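PDB 4J3G: GCN5-related N-acetyltransferase from Brucella melitensis biovar Abortus, which probably transfers an acetyl group from acetyl-CoA to an amine, perhaps the N-terminal alanine of a ribosomal protein. Local coordinates for residues D58-N61 and R62-L66. Sequence-based numbering, arbitrary orientation.
Sequences DLEN and RHQWL. With SO4 (sulfate ion), chain F.
Asn61 and Arg62, neighbours in the first turn of a helix, illustrate how one amide oxygen can anchor a guanidinium group. Asn61 OD1 accepts from Arg62 NE at 2.8 Å and from Arg62 NH1 at 2.7 Å, a side-on grip on a single atom. The two flat groups are almost coplanar, 17° apart, and both donors reach the oxygen in its carbonyl plane. Bends at chi2 (-66°) and chi3 (87°) lay the arginine beside the asparagine, both pointing the same way, and the paired bonds restrain rotation of the guanidinium. Trp65 CB lies over one face of that group, 3.7 Å above its plane.

A second polar link spans one turn: Gln64 NE2 donates to the anti lone pair of Glu60 OE2 (2.9 Å), the acceptor lying in the amide plane. The carboxylate also passes His63 CD2 obliquely, while His63 ND1 is held by Glu31.

A side-chain cap and backbone bonds start the helix: Asp58, the N-cap, accepts from Asn61 N through OD1 (3.0 Å), and i-to-i+4 backbone bonds follow, weak at Arg62 N to Asp58 O but regular from His63 onward.

A sulfate, probably from the crystallisation liquor, meets the indole edge near its plane; its O3 is only 2.4 Å from Trp65 NE1, so the length of this hydrogen bond is doubtful.

Within the GNAT fold this is the start of helix 59-72. Leu59, Arg62 and His63 pack on helix 34-47, where Tyr41 makes a cation-pi contact with Arg62, and Trp65 and Leu66 reach Val76 of strand 76-81.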
# COMPACT_ATOMS: atom_id res chain seq x y z
N ASP A 58 5.58 -9.90 20.83
CA ASP A 58 6.52 -10.68 21.61
C ASP A 58 7.71 -11.11 20.77
O ASP A 58 7.77 -10.84 19.55
CB ASP A 58 5.81 -11.88 22.28
CG ASP A 58 5.16 -12.83 21.29
OD1 ASP A 58 5.46 -12.82 20.09
OD2 ASP A 58 4.36 -13.67 21.74
N LEU A 59 8.68 -11.72 21.44
CA LEU A 59 9.92 -12.05 20.81
C LEU A 59 9.69 -12.95 19.58
O LEU A 59 10.31 -12.72 18.51
CB LEU A 59 10.86 -12.73 21.80
CG LEU A 59 12.32 -12.78 21.37
CD1 LEU A 59 12.95 -11.40 21.31
CD2 LEU A 59 13.09 -13.65 22.37
N GLU A 60 8.75 -13.89 19.70
CA GLU A 60 8.46 -14.85 18.63
C GLU A 60 7.97 -14.12 17.38
O GLU A 60 8.32 -14.51 16.28
CB GLU A 60 7.44 -15.91 19.09
CG GLU A 60 6.96 -16.92 18.02
CD GLU A 60 8.10 -17.68 17.30
OE1 GLU A 60 9.15 -17.98 17.91
OE2 GLU A 60 7.92 -18.00 16.09
N ASN A 61 7.13 -13.11 17.57
CA ASN A 61 6.64 -12.27 16.47
C ASN A 61 7.82 -11.68 15.65
O ASN A 61 7.85 -11.77 14.44
CB ASN A 61 5.76 -11.15 17.03
CG ASN A 61 5.25 -10.22 15.97
OD1 ASN A 61 5.98 -9.32 15.50
ND2 ASN A 61 3.96 -10.35 15.64
N ARG A 62 8.79 -11.13 16.34
CA ARG A 62 9.93 -10.51 15.67
C ARG A 62 10.85 -11.56 15.06
O ARG A 62 11.52 -11.30 14.08
CB ARG A 62 10.70 -9.63 16.65
CG ARG A 62 9.88 -8.46 17.19
CD ARG A 62 9.54 -7.47 16.08
NE ARG A 62 8.32 -7.81 15.35
CZ ARG A 62 7.93 -7.23 14.24
NH1 ARG A 62 6.80 -7.59 13.66
NH2 ARG A 62 8.67 -6.29 13.69
N HIS A 63 10.89 -12.74 15.66
CA HIS A 63 11.69 -13.82 15.10
C HIS A 63 11.12 -14.21 13.71
O HIS A 63 11.90 -14.42 12.74
CB HIS A 63 11.72 -15.01 16.05
CG HIS A 63 12.12 -16.30 15.41
ND1 HIS A 63 13.43 -16.70 15.28
CD2 HIS A 63 11.37 -17.30 14.88
CE1 HIS A 63 13.48 -17.88 14.69
NE2 HIS A 63 12.25 -18.27 14.45
N GLN A 64 9.80 -14.34 13.62
CA GLN A 64 9.14 -14.65 12.35
C GLN A 64 9.36 -13.50 11.36
O GLN A 64 9.61 -13.73 10.18
CB GLN A 64 7.64 -14.91 12.51
CG GLN A 64 7.33 -16.13 13.38
CD GLN A 64 5.86 -16.35 13.60
OE1 GLN A 64 5.02 -15.83 12.85
NE2 GLN A 64 5.51 -17.12 14.65
N TRP A 65 9.33 -12.27 11.87
CA TRP A 65 9.47 -11.09 11.00
C TRP A 65 10.86 -11.07 10.37
O TRP A 65 11.01 -10.84 9.14
CB TRP A 65 9.22 -9.80 11.80
CG TRP A 65 9.44 -8.54 11.01
CD1 TRP A 65 8.55 -7.92 10.21
CD2 TRP A 65 10.62 -7.74 10.99
NE1 TRP A 65 9.09 -6.79 9.68
CE2 TRP A 65 10.37 -6.65 10.14
CE3 TRP A 65 11.86 -7.84 11.60
CZ2 TRP A 65 11.34 -5.68 9.86
CZ3 TRP A 65 12.81 -6.86 11.34
CH2 TRP A 65 12.53 -5.79 10.50
N LEU A 66 11.86 -11.35 11.20
CA LEU A 66 13.26 -11.33 10.73
C LEU A 66 13.48 -12.50 9.77
O LEU A 66 14.15 -12.35 8.75
CB LEU A 66 14.22 -11.44 11.91
CG LEU A 66 15.72 -11.42 11.59
CD1 LEU A 66 16.15 -10.16 10.87
CD2 LEU A 66 16.51 -11.58 12.86
S SO4 F . 6.48 -5.10 8.27
O1 SO4 F . 6.11 -3.76 7.74
O2 SO4 F . 6.51 -6.11 7.18
O3 SO4 F . 7.82 -4.96 8.88
O4 SO4 F . 5.51 -5.57 9.29